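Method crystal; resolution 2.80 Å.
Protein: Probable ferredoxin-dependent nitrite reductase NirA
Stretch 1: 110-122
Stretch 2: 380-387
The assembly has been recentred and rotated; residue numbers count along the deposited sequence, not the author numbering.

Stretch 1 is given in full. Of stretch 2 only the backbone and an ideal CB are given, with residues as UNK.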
# COMPACT_ATOMS: atom_id res chain seq x y z
N ARG A 110 -7.39 4.99 -8.42
CA ARG A 110 -6.42 5.89 -7.82
C ARG A 110 -7.08 6.88 -6.85
O ARG A 110 -7.95 7.67 -7.28
CB ARG A 110 -5.72 6.66 -8.93
CG ARG A 110 -4.50 7.39 -8.51
CD ARG A 110 -4.10 8.47 -9.48
NE ARG A 110 -2.92 9.13 -8.96
CZ ARG A 110 -1.67 8.73 -9.18
NH1 ARG A 110 -1.41 7.71 -9.99
NH2 ARG A 110 -0.66 9.37 -8.61
N CYS A 111 -6.69 6.85 -5.58
CA CYS A 111 -7.26 7.71 -4.56
C CYS A 111 -6.19 8.46 -3.76
O CYS A 111 -6.01 8.23 -2.55
CB CYS A 111 -8.08 6.88 -3.58
SG CYS A 111 -9.38 5.94 -4.33
N ASP A 112 -5.50 9.38 -4.42
CA ASP A 112 -4.43 10.12 -3.77
C ASP A 112 -4.95 10.72 -2.48
O ASP A 112 -6.06 11.28 -2.44
CB ASP A 112 -3.84 11.17 -4.71
CG ASP A 112 -3.30 10.54 -5.99
OD1 ASP A 112 -2.07 10.38 -6.10
OD2 ASP A 112 -4.11 10.12 -6.86
N GLY A 113 -4.18 10.52 -1.41
CA GLY A 113 -4.55 10.97 -0.07
C GLY A 113 -5.76 10.28 0.56
O GLY A 113 -6.25 10.73 1.60
N GLY A 114 -6.23 9.19 -0.08
CA GLY A 114 -7.40 8.42 0.38
C GLY A 114 -8.75 9.12 0.29
O GLY A 114 -9.76 8.52 0.61
N ALA A 115 -8.79 10.35 -0.20
CA ALA A 115 -9.90 11.26 0.11
C ALA A 115 -11.03 11.19 -0.90
O ALA A 115 -10.79 11.40 -2.07
CB ALA A 115 -9.36 12.68 0.20
N LEU A 116 -12.26 10.95 -0.43
CA LEU A 116 -13.44 10.82 -1.29
C LEU A 116 -14.66 11.53 -0.71
O LEU A 116 -14.75 11.70 0.50
CB LEU A 116 -13.83 9.35 -1.47
CG LEU A 116 -12.75 8.35 -1.89
CD1 LEU A 116 -13.27 6.92 -1.78
CD2 LEU A 116 -12.25 8.65 -3.33
N SER A 117 -15.59 11.92 -1.58
CA SER A 117 -16.87 12.47 -1.14
C SER A 117 -17.82 11.32 -0.90
O SER A 117 -17.51 10.18 -1.20
CB SER A 117 -17.45 13.42 -2.20
OG SER A 117 -17.84 12.74 -3.39
N ALA A 118 -19.00 11.62 -0.36
CA ALA A 118 -20.00 10.59 -0.19
C ALA A 118 -20.47 10.10 -1.55
O ALA A 118 -20.64 8.91 -1.76
CB ALA A 118 -21.16 11.12 0.62
N ALA A 119 -20.67 11.03 -2.48
CA ALA A 119 -21.09 10.71 -3.86
C ALA A 119 -20.09 9.79 -4.56
O ALA A 119 -20.50 8.84 -5.24
CB ALA A 119 -21.28 11.99 -4.66
N ALA A 120 -18.80 10.07 -4.40
CA ALA A 120 -17.76 9.27 -5.03
C ALA A 120 -17.74 7.87 -4.43
O ALA A 120 -17.53 6.89 -5.16
CB ALA A 120 -16.40 9.95 -4.87
N LEU A 121 -17.95 7.77 -3.12
CA LEU A 121 -17.98 6.49 -2.42
C LEU A 121 -19.18 5.64 -2.88
O LEU A 121 -19.07 4.41 -3.03
CB LEU A 121 -18.03 6.71 -0.91
CG LEU A 121 -17.86 5.43 -0.07
CD1 LEU A 121 -16.39 5.00 -0.06
CD2 LEU A 121 -18.42 5.57 1.36
N ARG A 122 -20.31 6.30 -3.13
CA ARG A 122 -21.49 5.63 -3.68
C ARG A 122 -21.26 5.08 -5.09
O ARG A 122 -21.70 3.95 -5.41
CB ARG A 122 -22.66 6.59 -3.69
CG ARG A 122 -23.94 5.95 -4.16
CD ARG A 122 -25.04 6.97 -4.26
NE ARG A 122 -25.10 7.83 -3.08
CZ ARG A 122 -25.59 7.45 -1.90
NH1 ARG A 122 -26.07 6.21 -1.73
NH2 ARG A 122 -25.59 8.32 -0.89
N UNK A 380 -24.75 13.43 7.96
CA UNK A 380 -24.45 14.77 7.45
C UNK A 380 -23.01 14.96 7.02
O UNK A 380 -22.54 16.10 6.95
CB UNK A 380 -24.79 15.81 8.52
N UNK A 381 -22.33 13.85 6.69
CA UNK A 381 -20.91 13.87 6.31
C UNK A 381 -20.69 13.61 4.83
O UNK A 381 -21.30 12.71 4.26
CB UNK A 381 -20.14 12.83 7.12
N UNK A 382 -19.77 14.37 4.23
CA UNK A 382 -19.39 14.22 2.84
C UNK A 382 -17.90 13.96 2.67
O UNK A 382 -17.38 14.11 1.55
CB UNK A 382 -19.79 15.47 2.05
N UNK A 383 -17.21 13.57 3.75
CA UNK A 383 -15.79 13.17 3.65
C UNK A 383 -15.45 11.86 4.36
O UNK A 383 -15.68 11.72 5.57
CB UNK A 383 -14.91 14.28 4.23
N UNK A 384 -14.82 10.96 3.61
CA UNK A 384 -14.33 9.69 4.10
C UNK A 384 -12.93 9.50 3.48
O UNK A 384 -12.65 10.00 2.39
CB UNK A 384 -15.28 8.54 3.75
N UNK A 385 -12.07 8.79 4.21
CA UNK A 385 -10.71 8.51 3.76
C UNK A 385 -10.39 7.02 3.88
O UNK A 385 -10.72 6.39 4.90
CB UNK A 385 -9.70 9.33 4.57
N UNK A 386 -9.72 6.46 2.88
CA UNK A 386 -9.11 5.15 3.05
C UNK A 386 -7.73 5.30 3.70
O UNK A 386 -7.12 6.35 3.58
CB UNK A 386 -9.00 4.43 1.71
N UNK A 387 -7.25 4.23 4.35
CA UNK A 387 -6.06 4.26 5.24
C UNK A 387 -4.90 3.48 4.63
O UNK A 387 -5.10 2.52 3.91
CB UNK A 387 -6.40 3.68 6.62

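Position 380 has phi/psi of 77°/24°, a positive phi that by itself favours glycine, and stretch 1 does not come near it. It is Gly380, which closes a preceding helix in a Schellman motif. At 381 the ideal CB points sideways and finds nothing of stretch 1 within 5.5 Å, so the contact prescribes little. Ser381 OG accepts a weak hydrogen bond from the backbone N of 383 at 3.4 Å.

The CB of 382 also points sideways, but it lies 4.6 Å from Ala118 N, an amide in the first turn of a helix, where NH groups lack partners within the helix. An acceptor two bonds beyond CB would suit, as in Asp or Asn; a Ser or Thr hydroxyl would fall short. The residue is Asp382. With chi1 at t, its OD1 accepts a hydrogen bond from Ala118 N at 3.2 Å; a negative charge is also favourable at a helix N-terminus.

At 383 the CB points away from stretch 1, so almost any side chain, including a long polar one, would fit. Arg383 extends outward, its guanidinium hydrogen-bonded elsewhere in the structure.

Position 384 pairs with Leu116 in an antiparallel bridge. Its N donates to Leu116 O at 3.2 Å and its O accepts from Leu116 N at 3.0 Å. The CB shares a face with the Leu116 side chain and lies 4.9 Å from Leu121 CD2, an apolar setting suited to Val, Ile or Leu. Ile384, beta-branched and at ease in a strand, places CG2 4.2 Å from Leu116 CB and CD1 3.8 Å from Leu121 CD2.

Position 385 turns to the other face, beside the small Ala115; Thr, Lys, Gln or Arg would be reasonable. Arg385 runs past it, with NE 4.2 Å from Ala115 CB, while its CA makes a CA-H...O contact with Gly114 O at 3.3 Å.

At 386 the backbone N donates to Gly114 O at 3.1 Å, and a CB on Gly114 would clash with the carbonyl O of 386. The CB of 386 points sideways, with Leu116, Leu121 and the sulfur of Cys111 within reach of a large side chain, so Phe, Leu or Met would suit. Phe386 sets CE2 3.4 Å from Leu116 CD1 and CZ 4.0 Å from Leu121 CD1, with Cys111 SG at the ring edge, 4.3 Å from CE2.

At 387 the CB points away and stretch 1 sets no demand, so many side chains would serve; Thr387 OG1 is hydrogen-bonded elsewhere in the structure.

Stretch 2 (380-387) GSDRIRFT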
# COMPACT_ATOMS: atom_id res chain seq x y z
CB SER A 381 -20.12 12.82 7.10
OG SER A 381 -18.92 12.42 6.43
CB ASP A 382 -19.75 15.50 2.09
CG ASP A 382 -19.58 15.39 0.56
OD1 ASP A 382 -20.25 14.51 -0.05
OD2 ASP A 382 -18.79 16.20 -0.01
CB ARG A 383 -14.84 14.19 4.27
CG ARG A 383 -14.91 15.60 3.74
CD ARG A 383 -14.73 16.55 4.91
NE ARG A 383 -13.43 17.21 4.99
CZ ARG A 383 -12.97 17.84 6.08
NH1 ARG A 383 -13.66 17.86 7.21
NH2 ARG A 383 -11.79 18.45 6.04
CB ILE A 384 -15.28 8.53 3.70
CG1 ILE A 384 -14.67 7.16 4.03
CG2 ILE A 384 -15.61 8.54 2.21
CD1 ILE A 384 -15.67 5.99 3.93
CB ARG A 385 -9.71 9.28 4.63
CG ARG A 385 -9.45 10.74 4.21
CD ARG A 385 -10.36 11.70 4.93
NE ARG A 385 -10.41 13.02 4.29
CZ ARG A 385 -9.57 14.03 4.53
NH1 ARG A 385 -8.59 13.93 5.42
NH2 ARG A 385 -9.75 15.17 3.90
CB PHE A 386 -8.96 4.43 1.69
CG PHE A 386 -10.28 4.15 0.96
CD1 PHE A 386 -11.41 3.71 1.65
CD2 PHE A 386 -10.35 4.28 -0.42
CE1 PHE A 386 -12.62 3.45 0.98
CE2 PHE A 386 -11.54 4.02 -1.10
CZ PHE A 386 -12.68 3.61 -0.39
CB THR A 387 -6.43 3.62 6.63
OG1 THR A 387 -7.53 4.34 7.18
CG2 THR A 387 -5.30 3.64 7.67
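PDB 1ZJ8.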